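Local coordinates for protein cytosolic phospholipase A2 delta (Homo sapiens, PDB 5IXC) that hydrolyses the sn-2 ester of glycerophospholipids in a calcium-dependent way, preferring linoleic acid at that position, at residues A47-I52 / T69-P74; G328-G333 / Y360-S365; T340-H345 / L674-S679. All coordinates share one frame; numbering follows the deposited sequence.

Overall arrangement
Interaction 1 comes first along the chain and closes a short loop. It ties the start of strand 49-55 to the loop before strand 75-85, in the N-terminal C2 domain. Interaction 2 opens only after interaction 1 has closed. It pairs strands 327-331 and 360-364 around helix 335-351, in the catalytic domain. Interaction 3 crosses interaction 2: 340-345 lies on that same helix, while 674-679 follows more than 300 residues later. Interactions 2 and 3 touch, since strands 327-331 and 672-676 are neighbours in one sheet. Interaction 1 stands apart, with its centre about 56 Å from that of interaction 2 and about 61 Å from that of interaction 3.

Interaction 1: A47-I52 / T69-P74; sequences ADPYVI and TDTSHP. With BA (barium ion), chain E.
T71 N donates to A47 O at 3.0 Å with an N-H...O angle of 157°, which pins the loop 69-74 to the residues leading into strand 49-52. The two backbones come nearest at D48 and T69, whose CA atoms are 4.1 Å apart. The next amide back in the loop uses a side chain instead. D70 N donates to D48 OD2 at 2.9 Å, nearly in line with the CG-OD2 bond and with an angle of 165° at the hydrogen.

The same carboxylate holds a barium ion through both oxygens. D48 OD1 lies 2.9 Å from the ion and D48 OD2 3.1 Å from it. OD2 therefore serves the metal and the loop amide at once. CG of D48 stands beside the backbone N and anti to the carbonyl carbon (chi1 -50°), which brings the carboxylate within reach of both. S45 and E46 supply further ligands, and D98 OD1 accepts from D48 N. The D70 carboxylate also lies close to the barium ion without being one of its ligands.

On the strand side the contact is apolar. The rings of P49 and P74 cross obliquely, with P49 CG 3.4 Å from P74 CG. L38 touches both prolines. T71 OG1 donates back to T69 O and braces the loop. One water accepts from A47 N and also bonds to S72 OG.

This is part of the cation-binding loop region of the C2 domain, where D48 is also a predicted calcium ligand. The barium site is consistent with an affinity for divalent ions here. The hydrogen bond from D70 N and the two-oxygen grip on the ion together probably fix the turn of the carboxylate, so metal binding and the placing of the loop may be coupled.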
ATOM      1  N   ALA A  47     -22.136 -17.342  32.916  1.00 51.16           N
ATOM      2  CA  ALA A  47     -20.773 -17.053  32.492  1.00 50.01           C
ATOM      3  C   ALA A  47     -19.783 -17.268  33.636  1.00 50.46           C
ATOM      4  O   ALA A  47     -20.130 -17.140  34.804  1.00 49.93           O
ATOM      5  CB  ALA A  47     -20.669 -15.634  31.957  1.00 49.43           C
ATOM      6  N   ASP A  48     -18.561 -17.640  33.265  1.00 53.93           N
ATOM      7  CA  ASP A  48     -17.396 -17.661  34.161  1.00 53.21           C
ATOM      8  C   ASP A  48     -16.389 -16.620  33.693  1.00 50.09           C
ATOM      9  O   ASP A  48     -15.368 -16.958  33.092  1.00 47.36           O
ATOM     10  CB  ASP A  48     -16.747 -19.023  34.138  1.00 55.48           C
ATOM     11  CG  ASP A  48     -17.734 -20.114  34.344  1.00 59.66           C
ATOM     12  OD1 ASP A  48     -17.827 -20.987  33.455  1.00 68.56           O
ATOM     13  OD2 ASP A  48     -18.450 -20.088  35.371  1.00 60.51           O
ATOM     14  N   PRO A  49     -16.671 -15.344  33.973  1.00 46.08           N
ATOM     15  CA  PRO A  49     -16.032 -14.291  33.200  1.00 47.37           C
ATOM     16  C   PRO A  49     -14.686 -13.811  33.714  1.00 48.08           C
ATOM     17  O   PRO A  49     -14.388 -13.888  34.908  1.00 44.87           O
ATOM     18  CB  PRO A  49     -17.041 -13.147  33.285  1.00 47.32           C
ATOM     19  CG  PRO A  49     -17.720 -13.363  34.587  1.00 47.20           C
ATOM     20  CD  PRO A  49     -17.585 -14.801  34.980  1.00 45.02           C
ATOM     21  N   TYR A  50     -13.899 -13.291  32.783  1.00 46.99           N
ATOM     22  CA  TYR A  50     -12.741 -12.487  33.121  1.00 45.49           C
ATOM     23  C   TYR A  50     -12.542 -11.419  32.076  1.00 42.44           C
ATOM     24  O   TYR A  50     -13.074 -11.503  30.973  1.00 41.42           O
ATOM     25  CB  TYR A  50     -11.483 -13.335  33.221  1.00 46.53           C
ATOM     26  CG  TYR A  50     -11.116 -14.046  31.949  1.00 47.06           C
ATOM     27  CD1 TYR A  50     -10.318 -13.440  30.998  1.00 48.49           C
ATOM     28  CD2 TYR A  50     -11.566 -15.337  31.701  1.00 50.10           C
ATOM     29  CE1 TYR A  50      -9.979 -14.101  29.829  1.00 50.70           C
ATOM     30  CE2 TYR A  50     -11.224 -16.011  30.540  1.00 49.41           C
ATOM     31  CZ  TYR A  50     -10.433 -15.392  29.611  1.00 49.95           C
ATOM     32  OH  TYR A  50     -10.105 -16.064  28.461  1.00 51.13           O
ATOM     33  N   VAL A  51     -11.750 -10.426  32.445  1.00 43.13           N
ATOM     34  CA  VAL A  51     -11.438  -9.298  31.578  1.00 45.31           C
ATOM     35  C   VAL A  51     -10.021  -9.421  31.038  1.00 45.65           C
ATOM     36  O   VAL A  51      -9.130  -9.878  31.738  1.00 41.64           O
ATOM     37  CB  VAL A  51     -11.597  -7.962  32.326  1.00 45.24           C
ATOM     38  CG1 VAL A  51     -11.241  -6.777  31.437  1.00 46.05           C
ATOM     39  CG2 VAL A  51     -13.025  -7.824  32.817  1.00 46.97           C
ATOM     40  N   ILE A  52      -9.848  -9.016  29.780  1.00 47.84           N
ATOM     41  CA  ILE A  52      -8.534  -8.882  29.161  1.00 49.03           C
ATOM     42  C   ILE A  52      -8.305  -7.431  28.785  1.00 47.95           C
ATOM     43  O   ILE A  52      -9.178  -6.792  28.218  1.00 51.48           O
ATOM     44  CB  ILE A  52      -8.384  -9.795  27.925  1.00 51.52           C
ATOM     45  CG1 ILE A  52      -7.964 -11.188  28.379  1.00 51.54           C
ATOM     46  CG2 ILE A  52      -7.347  -9.245  26.957  1.00 53.09           C
ATOM     47  CD1 ILE A  52      -7.925 -12.204  27.267  1.00 54.89           C
ATOM     48  N   THR A  69     -16.704 -17.313  38.653  1.00 57.63           N
ATOM     49  CA  THR A  69     -17.531 -18.444  38.208  1.00 61.35           C
ATOM     50  C   THR A  69     -19.010 -18.212  38.455  1.00 58.32           C
ATOM     51  O   THR A  69     -19.402 -17.692  39.489  1.00 57.78           O
ATOM     52  CB  THR A  69     -17.100 -19.775  38.857  1.00 63.27           C
ATOM     53  OG1 THR A  69     -16.825 -19.562  40.241  1.00 68.98           O
ATOM     54  CG2 THR A  69     -15.837 -20.316  38.200  1.00 63.67           C
ATOM     55  N   ASP A  70     -19.813 -18.600  37.473  1.00 58.84           N
ATOM     56  CA  ASP A  70     -21.280 -18.501  37.524  1.00 59.62           C
ATOM     57  C   ASP A  70     -21.788 -17.151  38.027  1.00 57.73           C
ATOM     58  O   ASP A  70     -22.463 -17.088  39.053  1.00 59.26           O
ATOM     59  CB  ASP A  70     -21.870 -19.642  38.360  1.00 60.71           C
ATOM     60  CG  ASP A  70     -21.766 -20.986  37.663  1.00 62.18           C
ATOM     61  OD1 ASP A  70     -20.644 -21.406  37.322  1.00 70.85           O
ATOM     62  OD2 ASP A  70     -22.803 -21.632  37.455  1.00 67.78           O
ATOM     63  N   THR A  71     -21.442 -16.087  37.301  1.00 56.42           N
ATOM     64  CA  THR A  71     -21.897 -14.715  37.616  1.00 54.95           C
ATOM     65  C   THR A  71     -22.259 -13.923  36.380  1.00 54.33           C
ATOM     66  O   THR A  71     -21.502 -13.904  35.409  1.00 51.64           O
ATOM     67  CB  THR A  71     -20.801 -13.858  38.279  1.00 54.75           C
ATOM     68  OG1 THR A  71     -19.760 -14.693  38.792  1.00 59.18           O
ATOM     69  CG2 THR A  71     -21.385 -13.003  39.386  1.00 52.82           C
ATOM     70  N   SER A  72     -23.402 -13.244  36.439  1.00 53.05           N
ATOM     71  CA  SER A  72     -23.756 -12.208  35.446  1.00 53.52           C
ATOM     72  C   SER A  72     -23.395 -10.808  35.938  1.00 49.58           C
ATOM     73  O   SER A  72     -23.538  -9.830  35.207  1.00 49.74           O
ATOM     74  CB  SER A  72     -25.244 -12.259  35.095  1.00 53.69           C
ATOM     75  OG  SER A  72     -25.570 -13.480  34.454  1.00 59.66           O
ATOM     76  N   HIS A  73     -22.928 -10.735  37.178  1.00 47.93           N
ATOM     77  CA  HIS A  73     -22.521  -9.487  37.824  1.00 50.28           C
ATOM     78  C   HIS A  73     -21.202  -9.722  38.563  1.00 49.77           C
ATOM     79  O   HIS A  73     -21.167  -9.710  39.799  1.00 51.00           O
ATOM     80  CB  HIS A  73     -23.613  -9.015  38.804  1.00 53.29           C
ATOM     81  CG  HIS A  73     -23.444  -7.610  39.300  1.00 56.66           C
ATOM     82  ND1 HIS A  73     -22.265  -7.137  39.827  1.00 60.92           N
ATOM     83  CD2 HIS A  73     -24.322  -6.580  39.370  1.00 62.69           C
ATOM     84  CE1 HIS A  73     -22.417  -5.873  40.182  1.00 62.90           C
ATOM     85  NE2 HIS A  73     -23.659  -5.512  39.920  1.00 61.74           N
ATOM     86  N   PRO A  74     -20.107  -9.932  37.813  1.00 46.61           N
ATOM     87  CA  PRO A  74     -18.799 -10.150  38.434  1.00 48.37           C
ATOM     88  C   PRO A  74     -18.197  -8.887  39.031  1.00 51.27           C
ATOM     89  O   PRO A  74     -18.293  -7.821  38.424  1.00 54.04           O
ATOM     90  CB  PRO A  74     -17.920 -10.634  37.275  1.00 47.86           C
ATOM     91  CG  PRO A  74     -18.692 -10.405  36.026  1.00 46.43           C
ATOM     92  CD  PRO A  74     -20.030  -9.861  36.350  1.00 45.59           C
TER
HETATM   93 BA    BA E 903     -20.601 -21.837  33.912  1.00 80.83          BA
HETATM   94  O   HOH W   1     -23.611 -14.791  32.611  1.00 61.15           O

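Interaction 2: G328-G333 / Y360-S365; sequences GIMATG and YFSGIS. With 7FA (methyl (R)-(6Z,9Z,12Z)-octadeca-6,9,12-trien-1-ylphosphonofluoridate), chain C.
G328-G333 and Y360-S365 pair as neighbouring parallel strands in the buried central sheet of the catalytic domain. They are the two strands of a beta-alpha-beta unit, with helix 335-351 as the crossover. Their short axes are 7° from parallel and 4.6 Å apart at the closest.

I329 N donates to Y360 O at 2.7 Å. I329 O then accepts from S362 N at 2.9 Å. S362 OG also comes within 3.0 Å of I329 O, and it is hydrogen-bonded to S659 as well. The bond from I364 N to A331 O is weak, at 3.4 Å.

I329 and F361 share the face of the sheet turned to helix 335-351. I329 CG2 lies 3.7 Å from F361 CD1, while I329 CD1 sits over one ring face, out toward the rim. CG of F361 is anti to the backbone N, which lays the ring beside the isoleucine branch. L346 touches both residues from the helix. On the other face, Y360 reaches away to E294, and M663 packs on M330, Y360 and S362.

Past the pairing, the two chains frame the active site. The CA of G333 makes a CA-H...O contact with I364 O. S365, the nucleophile, has phi 46° and psi -117°, a sharp turn that leads from strand 360-364 into helix 366-374. S365 OG is covalently bonded to P1 of the inhibitor, at 1.6 Å. The inhibitor is also hydrogen-bonded to the amides of G334 and G335, just after G333. A serine on a sharp turn between strand and helix, facing a glycine loop whose amides are consistent with an oxyanion hole, is the nucleophile elbow arrangement of the patatin-like cytosolic phospholipase A2 fold.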
ATOM      1  N   GLY A 328       2.469  16.044 -16.142  1.00 53.87           N
ATOM      2  CA  GLY A 328       2.221  14.680 -15.672  1.00 50.63           C
ATOM      3  C   GLY A 328       1.151  13.965 -16.471  1.00 49.09           C
ATOM      4  O   GLY A 328       0.217  14.592 -16.973  1.00 49.85           O
ATOM      5  N   ILE A 329       1.307  12.653 -16.620  1.00 47.75           N
ATOM      6  CA  ILE A 329       0.224  11.799 -17.106  1.00 47.28           C
ATOM      7  C   ILE A 329      -0.445  11.157 -15.908  1.00 47.35           C
ATOM      8  O   ILE A 329       0.207  10.711 -14.962  1.00 49.85           O
ATOM      9  CB  ILE A 329       0.702  10.706 -18.073  1.00 49.99           C
ATOM     10  CG1 ILE A 329       1.144  11.336 -19.389  1.00 51.24           C
ATOM     11  CG2 ILE A 329      -0.405   9.695 -18.367  1.00 51.07           C
ATOM     12  CD1 ILE A 329       2.087  10.449 -20.162  1.00 53.33           C
ATOM     13  N   MET A 330      -1.764  11.121 -15.973  1.00 48.09           N
ATOM     14  CA  MET A 330      -2.601  10.538 -14.936  1.00 45.40           C
ATOM     15  C   MET A 330      -3.515   9.547 -15.634  1.00 42.34           C
ATOM     16  O   MET A 330      -4.193   9.913 -16.593  1.00 42.52           O
ATOM     17  CB  MET A 330      -3.409  11.647 -14.284  1.00 45.19           C
ATOM     18  CG  MET A 330      -4.071  11.286 -12.988  1.00 44.48           C
ATOM     19  SD  MET A 330      -4.630  12.817 -12.223  1.00 48.73           S
ATOM     20  CE  MET A 330      -6.140  13.142 -13.110  1.00 46.16           C
ATOM     21  N   ALA A 331      -3.530   8.305 -15.163  1.00 40.79           N
ATOM     22  CA  ALA A 331      -4.313   7.244 -15.818  1.00 41.42           C
ATOM     23  C   ALA A 331      -5.119   6.387 -14.837  1.00 40.96           C
ATOM     24  O   ALA A 331      -4.657   6.096 -13.741  1.00 43.74           O
ATOM     25  CB  ALA A 331      -3.403   6.361 -16.652  1.00 42.07           C
ATOM     26  N   THR A 332      -6.323   6.004 -15.249  1.00 39.91           N
ATOM     27  CA  THR A 332      -7.200   5.167 -14.439  1.00 40.72           C
ATOM     28  C   THR A 332      -6.934   3.707 -14.720  1.00 43.56           C
ATOM     29  O   THR A 332      -6.150   3.363 -15.595  1.00 42.66           O
ATOM     30  CB  THR A 332      -8.706   5.382 -14.743  1.00 41.87           C
ATOM     31  OG1 THR A 332      -9.026   4.879 -16.053  1.00 37.82           O
ATOM     32  CG2 THR A 332      -9.086   6.838 -14.629  1.00 43.14           C
ATOM     33  N   GLY A 333      -7.635   2.852 -13.984  1.00 43.80           N
ATOM     34  CA  GLY A 333      -7.633   1.419 -14.249  1.00 41.04           C
ATOM     35  C   GLY A 333      -8.592   1.058 -15.362  1.00 39.88           C
ATOM     36  O   GLY A 333      -9.069   1.916 -16.089  1.00 40.61           O
ATOM     37  N   TYR A 360       6.249  13.280 -15.427  1.00 46.10           N
ATOM     38  CA  TYR A 360       5.696  12.208 -14.577  1.00 46.17           C
ATOM     39  C   TYR A 360       4.655  11.344 -15.283  1.00 42.75           C
ATOM     40  O   TYR A 360       3.809  11.843 -16.007  1.00 39.34           O
ATOM     41  CB  TYR A 360       5.012  12.784 -13.341  1.00 45.48           C
ATOM     42  CG  TYR A 360       5.911  13.397 -12.304  1.00 43.86           C
ATOM     43  CD1 TYR A 360       6.824  12.623 -11.599  1.00 41.79           C
ATOM     44  CD2 TYR A 360       5.803  14.756 -11.982  1.00 42.81           C
ATOM     45  CE1 TYR A 360       7.627  13.194 -10.622  1.00 41.92           C
ATOM     46  CE2 TYR A 360       6.607  15.333 -11.020  1.00 42.30           C
ATOM     47  CZ  TYR A 360       7.523  14.551 -10.347  1.00 42.97           C
ATOM     48  OH  TYR A 360       8.321  15.132  -9.383  1.00 47.51           O
ATOM     49  N   PHE A 361       4.714  10.049 -15.018  1.00 42.82           N
ATOM     50  CA  PHE A 361       3.782   9.100 -15.603  1.00 45.35           C
ATOM     51  C   PHE A 361       3.184   8.235 -14.488  1.00 45.76           C
ATOM     52  O   PHE A 361       3.858   7.392 -13.899  1.00 42.51           O
ATOM     53  CB  PHE A 361       4.526   8.265 -16.646  1.00 46.06           C
ATOM     54  CG  PHE A 361       3.659   7.353 -17.478  1.00 43.93           C
ATOM     55  CD1 PHE A 361       2.274   7.352 -17.392  1.00 44.75           C
ATOM     56  CD2 PHE A 361       4.267   6.498 -18.384  1.00 42.53           C
ATOM     57  CE1 PHE A 361       1.519   6.485 -18.176  1.00 46.14           C
ATOM     58  CE2 PHE A 361       3.520   5.647 -19.173  1.00 44.42           C
ATOM     59  CZ  PHE A 361       2.142   5.640 -19.071  1.00 45.02           C
ATOM     60  N   SER A 362       1.910   8.466 -14.195  1.00 45.16           N
ATOM     61  CA  SER A 362       1.235   7.704 -13.142  1.00 43.16           C
ATOM     62  C   SER A 362       0.063   6.923 -13.697  1.00 40.38           C
ATOM     63  O   SER A 362      -0.632   7.373 -14.620  1.00 39.05           O
ATOM     64  CB  SER A 362       0.769   8.605 -11.992  1.00 43.74           C
ATOM     65  OG  SER A 362      -0.381   9.373 -12.338  1.00 42.28           O
ATOM     66  N   GLY A 363      -0.129   5.739 -13.135  1.00 39.34           N
ATOM     67  CA  GLY A 363      -1.273   4.904 -13.479  1.00 41.76           C
ATOM     68  C   GLY A 363      -1.741   4.033 -12.332  1.00 42.92           C
ATOM     69  O   GLY A 363      -1.054   3.907 -11.320  1.00 45.09           O
ATOM     70  N   ILE A 364      -2.932   3.473 -12.515  1.00 44.69           N
ATOM     71  CA  ILE A 364      -3.560   2.517 -11.612  1.00 46.81           C
ATOM     72  C   ILE A 364      -3.909   1.231 -12.383  1.00 46.30           C
ATOM     73  O   ILE A 364      -4.236   1.261 -13.563  1.00 42.85           O
ATOM     74  CB  ILE A 364      -4.860   3.095 -10.991  1.00 52.87           C
ATOM     75  CG1 ILE A 364      -4.518   4.119  -9.911  1.00 59.32           C
ATOM     76  CG2 ILE A 364      -5.744   2.008 -10.385  1.00 52.43           C
ATOM     77  CD1 ILE A 364      -5.709   4.637  -9.119  1.00 61.27           C
ATOM     78  N   SER A 365      -3.849   0.109 -11.680  1.00 48.42           N
ATOM     79  CA  SER A 365      -4.335  -1.193 -12.179  1.00 48.08           C
ATOM     80  C   SER A 365      -3.911  -1.545 -13.631  1.00 46.79           C
ATOM     81  O   SER A 365      -2.722  -1.680 -13.901  1.00 44.05           O
ATOM     82  CB  SER A 365      -5.850  -1.322 -11.962  1.00 46.64           C
ATOM     83  OG  SER A 365      -6.203  -2.701 -12.020  1.00 45.73           O
TER
HETATM   84  C1  7FA C 901      -7.327  -5.006 -13.051  1.00 45.39           C
HETATM   85  P1  7FA C 901      -7.580  -3.271 -12.609  1.00 43.16           P
HETATM   86  C2  7FA C 901      -8.513  -5.613 -13.795  1.00 45.74           C
HETATM   87  O2  7FA C 901      -8.538  -3.208 -11.334  1.00 47.20           O
HETATM   88  C3  7FA C 901      -8.227  -7.103 -13.904  1.00 48.46           C
HETATM   89  C4  7FA C 901      -9.263  -7.929 -14.668  1.00 53.01           C
HETATM   90  C5  7FA C 901      -8.627  -9.300 -14.859  1.00 58.39           C
HETATM   91  C6  7FA C 901      -9.537 -10.402 -15.348  1.00 64.23           C
HETATM   92  C7  7FA C 901      -9.230 -11.639 -14.939  1.00 71.72           C
HETATM   93  C8  7FA C 901     -10.018 -12.870 -15.329  1.00 81.02           C
HETATM   94  C9  7FA C 901      -9.174 -14.071 -14.955  1.00 83.58           C
HETATM   95  CM  7FA C 901      -9.737  -2.455 -11.373  1.00 51.45           C
HETATM   96  C10 7FA C 901      -9.221 -14.562 -13.714  1.00 86.64           C
HETATM   97  C11 7FA C 901      -8.354 -15.737 -13.339  1.00 87.68           C
HETATM   98  C12 7FA C 901      -9.073 -16.725 -12.454  1.00 88.94           C
HETATM   99  C13 7FA C 901      -8.634 -16.967 -11.221  1.00 90.40           C
HETATM  100  C14 7FA C 901      -9.372 -17.962 -10.357  1.00 96.56           C
HETATM  101  C15 7FA C 901     -10.655 -17.374  -9.773  1.00 97.13           C
HETATM  102  C16 7FA C 901     -11.684 -18.456  -9.459  1.00 98.27           C
HETATM  103  C17 7FA C 901     -11.215 -19.368  -8.327  1.00101.16           C
HETATM  104  C18 7FA C 901     -12.367 -20.180  -7.761  1.00106.34           C
HETATM  105  O1  7FA C 901      -8.064  -2.450 -13.723  1.00 43.37           O

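Interaction 3: T340-H345 / L674-S679; sequences TSLYGH and LSFDYS
H345 stacks over F676, slid to one side, and meets Y678 at its rim. The offset stack has centroids 4.3 Å apart and planes at 24°. H345 ND1 sits over the F676 face, toward its CG side. H345 CB lies over the same face nearer its middle, in a CH-pi contact. S341 O lies over the rim of the opposite imidazole face.

Y678 points at H345 from the other side of the contact, its OH meeting the imidazole edge in plane. Y678 OH and H345 ND1 are hydrogen-bonded at 2.8 Å. L342 CB packs on Y678 CZ at 3.9 Å, and L342 CD1 reaches F676 CD2 at 4.2 Å. S341 OG lies beside the Y678 ring, though its polar partner is S789. CG of H345 is anti to the carbonyl carbon (chi1 -74°), which points the ring at the strand.

With an alanine at F676, one face of the H345 imidazole would probably lose its stack, leaving the ring freer to turn away from Y678.

The histidine is stacked on one face and hydrogen-bonded at one edge. The bond gives two buried polar groups a partner and fastens the chain after strand 672-676 to helix 335-351.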
ATOM      1  N   THR A 340      -4.433  -1.244 -23.421  1.00 41.43           N
ATOM      2  CA  THR A 340      -4.290  -1.052 -24.859  1.00 42.67           C
ATOM      3  C   THR A 340      -4.560   0.419 -25.172  1.00 41.85           C
ATOM      4  O   THR A 340      -3.801   1.038 -25.896  1.00 42.98           O
ATOM      5  CB  THR A 340      -5.136  -2.021 -25.752  1.00 43.83           C
ATOM      6  OG1 THR A 340      -6.321  -1.379 -26.241  1.00 51.33           O
ATOM      7  CG2 THR A 340      -5.500  -3.304 -25.043  1.00 41.86           C
ATOM      8  N   SER A 341      -5.626   0.978 -24.610  1.00 40.12           N
ATOM      9  CA  SER A 341      -5.970   2.374 -24.889  1.00 39.05           C
ATOM     10  C   SER A 341      -4.818   3.314 -24.518  1.00 39.55           C
ATOM     11  O   SER A 341      -4.586   4.320 -25.184  1.00 42.73           O
ATOM     12  CB  SER A 341      -7.245   2.780 -24.155  1.00 39.84           C
ATOM     13  OG  SER A 341      -7.615   4.117 -24.448  1.00 39.14           O
ATOM     14  N   LEU A 342      -4.100   2.989 -23.454  1.00 40.45           N
ATOM     15  CA  LEU A 342      -2.974   3.821 -23.002  1.00 42.14           C
ATOM     16  C   LEU A 342      -1.779   3.763 -23.967  1.00 44.70           C
ATOM     17  O   LEU A 342      -1.089   4.759 -24.194  1.00 44.30           O
ATOM     18  CB  LEU A 342      -2.535   3.403 -21.606  1.00 40.06           C
ATOM     19  CG  LEU A 342      -1.296   4.085 -21.027  1.00 41.03           C
ATOM     20  CD1 LEU A 342      -1.435   5.594 -20.958  1.00 41.36           C
ATOM     21  CD2 LEU A 342      -1.059   3.526 -19.635  1.00 42.81           C
ATOM     22  N   TYR A 343      -1.528   2.581 -24.510  1.00 46.87           N
ATOM     23  CA  TYR A 343      -0.546   2.429 -25.577  1.00 47.60           C
ATOM     24  C   TYR A 343      -0.884   3.392 -26.730  1.00 49.67           C
ATOM     25  O   TYR A 343      -0.017   4.094 -27.243  1.00 50.67           O
ATOM     26  CB  TYR A 343      -0.541   0.993 -26.084  1.00 47.84           C
ATOM     27  CG  TYR A 343       0.383   0.047 -25.344  1.00 46.56           C
ATOM     28  CD1 TYR A 343       1.751   0.261 -25.318  1.00 45.08           C
ATOM     29  CD2 TYR A 343      -0.111  -1.099 -24.724  1.00 48.01           C
ATOM     30  CE1 TYR A 343       2.602  -0.616 -24.670  1.00 43.83           C
ATOM     31  CE2 TYR A 343       0.728  -1.982 -24.073  1.00 47.11           C
ATOM     32  CZ  TYR A 343       2.089  -1.734 -24.051  1.00 46.44           C
ATOM     33  OH  TYR A 343       2.931  -2.613 -23.402  1.00 47.81           O
ATOM     34  N   GLY A 344      -2.153   3.414 -27.122  1.00 48.94           N
ATOM     35  CA  GLY A 344      -2.642   4.338 -28.149  1.00 50.73           C
ATOM     36  C   GLY A 344      -2.412   5.797 -27.787  1.00 52.01           C
ATOM     37  O   GLY A 344      -2.118   6.627 -28.642  1.00 54.76           O
ATOM     38  N   HIS A 345      -2.555   6.114 -26.513  1.00 52.28           N
ATOM     39  CA  HIS A 345      -2.345   7.477 -26.053  1.00 53.26           C
ATOM     40  C   HIS A 345      -0.885   7.876 -26.087  1.00 55.48           C
ATOM     41  O   HIS A 345      -0.552   9.000 -26.449  1.00 56.35           O
ATOM     42  CB  HIS A 345      -2.902   7.659 -24.646  1.00 52.28           C
ATOM     43  CG  HIS A 345      -4.390   7.718 -24.607  1.00 50.26           C
ATOM     44  ND1 HIS A 345      -5.125   7.356 -23.505  1.00 50.41           N
ATOM     45  CD2 HIS A 345      -5.284   8.104 -25.544  1.00 52.49           C
ATOM     46  CE1 HIS A 345      -6.409   7.531 -23.758  1.00 50.74           C
ATOM     47  NE2 HIS A 345      -6.532   7.977 -24.993  1.00 51.92           N
ATOM     48  N   LEU A 674      -2.265  15.708 -17.896  1.00 45.48           N
ATOM     49  CA  LEU A 674      -2.994  15.028 -18.949  1.00 44.56           C
ATOM     50  C   LEU A 674      -3.670  13.841 -18.293  1.00 44.17           C
ATOM     51  O   LEU A 674      -3.013  12.878 -17.882  1.00 43.64           O
ATOM     52  CB  LEU A 674      -2.059  14.557 -20.073  1.00 45.63           C
ATOM     53  CG  LEU A 674      -1.136  15.608 -20.708  1.00 45.57           C
ATOM     54  CD1 LEU A 674      -0.266  14.960 -21.764  1.00 45.18           C
ATOM     55  CD2 LEU A 674      -1.916  16.760 -21.313  1.00 46.17           C
ATOM     56  N   SER A 675      -4.987  13.927 -18.190  1.00 43.22           N
ATOM     57  CA  SER A 675      -5.781  12.919 -17.506  1.00 42.14           C
ATOM     58  C   SER A 675      -6.451  11.982 -18.509  1.00 40.26           C
ATOM     59  O   SER A 675      -7.376  12.375 -19.212  1.00 37.59           O
ATOM     60  CB  SER A 675      -6.832  13.603 -16.626  1.00 43.16           C
ATOM     61  OG  SER A 675      -7.688  12.665 -15.983  1.00 42.18           O
ATOM     62  N   PHE A 676      -5.976  10.746 -18.566  1.00 39.88           N
ATOM     63  CA  PHE A 676      -6.565   9.744 -19.439  1.00 42.05           C
ATOM     64  C   PHE A 676      -7.507   8.871 -18.654  1.00 43.89           C
ATOM     65  O   PHE A 676      -7.145   8.326 -17.611  1.00 46.60           O
ATOM     66  CB  PHE A 676      -5.491   8.862 -20.075  1.00 44.64           C
ATOM     67  CG  PHE A 676      -4.482   9.619 -20.896  1.00 47.24           C
ATOM     68  CD1 PHE A 676      -4.888  10.543 -21.854  1.00 48.94           C
ATOM     69  CD2 PHE A 676      -3.129   9.395 -20.723  1.00 48.67           C
ATOM     70  CE1 PHE A 676      -3.961  11.240 -22.603  1.00 49.43           C
ATOM     71  CE2 PHE A 676      -2.199  10.094 -21.462  1.00 49.08           C
ATOM     72  CZ  PHE A 676      -2.615  11.014 -22.406  1.00 49.67           C
ATOM     73  N   ASP A 677      -8.708   8.698 -19.181  1.00 43.22           N
ATOM     74  CA  ASP A 677      -9.752   7.979 -18.460  1.00 45.24           C
ATOM     75  C   ASP A 677     -10.278   6.821 -19.291  1.00 42.51           C
ATOM     76  O   ASP A 677     -10.673   7.005 -20.431  1.00 42.86           O
ATOM     77  CB  ASP A 677     -10.890   8.934 -18.126  1.00 47.96           C
ATOM     78  CG  ASP A 677     -11.832   8.377 -17.090  1.00 51.84           C
ATOM     79  OD1 ASP A 677     -11.618   8.675 -15.901  1.00 59.02           O
ATOM     80  OD2 ASP A 677     -12.770   7.635 -17.457  1.00 49.21           O
ATOM     81  N   TYR A 678     -10.316   5.637 -18.700  1.00 42.65           N
ATOM     82  CA  TYR A 678     -10.661   4.419 -19.453  1.00 42.98           C
ATOM     83  C   TYR A 678     -11.977   3.779 -19.028  1.00 44.40           C
ATOM     84  O   TYR A 678     -12.266   2.649 -19.387  1.00 44.16           O
ATOM     85  CB  TYR A 678      -9.505   3.422 -19.410  1.00 40.33           C
ATOM     86  CG  TYR A 678      -8.211   4.053 -19.856  1.00 38.00           C
ATOM     87  CD1 TYR A 678      -8.069   4.519 -21.136  1.00 36.33           C
ATOM     88  CD2 TYR A 678      -7.136   4.213 -18.975  1.00 39.04           C
ATOM     89  CE1 TYR A 678      -6.907   5.118 -21.552  1.00 35.84           C
ATOM     90  CE2 TYR A 678      -5.954   4.802 -19.396  1.00 37.43           C
ATOM     91  CZ  TYR A 678      -5.858   5.261 -20.688  1.00 36.53           C
ATOM     92  OH  TYR A 678      -4.706   5.866 -21.125  1.00 38.84           O
ATOM     93  N   SER A 679     -12.789   4.532 -18.303  1.00 47.21           N
ATOM     94  CA  SER A 679     -14.138   4.096 -17.954  1.00 48.53           C
ATOM     95  C   SER A 679     -15.069   4.018 -19.176  1.00 50.50           C
ATOM     96  O   SER A 679     -14.947   4.799 -20.101  1.00 52.56           O
ATOM     97  CB  SER A 679     -14.719   5.060 -16.933  1.00 46.96           C
ATOM     98  OG  SER A 679     -16.021   4.677 -16.585  1.00 46.08           O
TER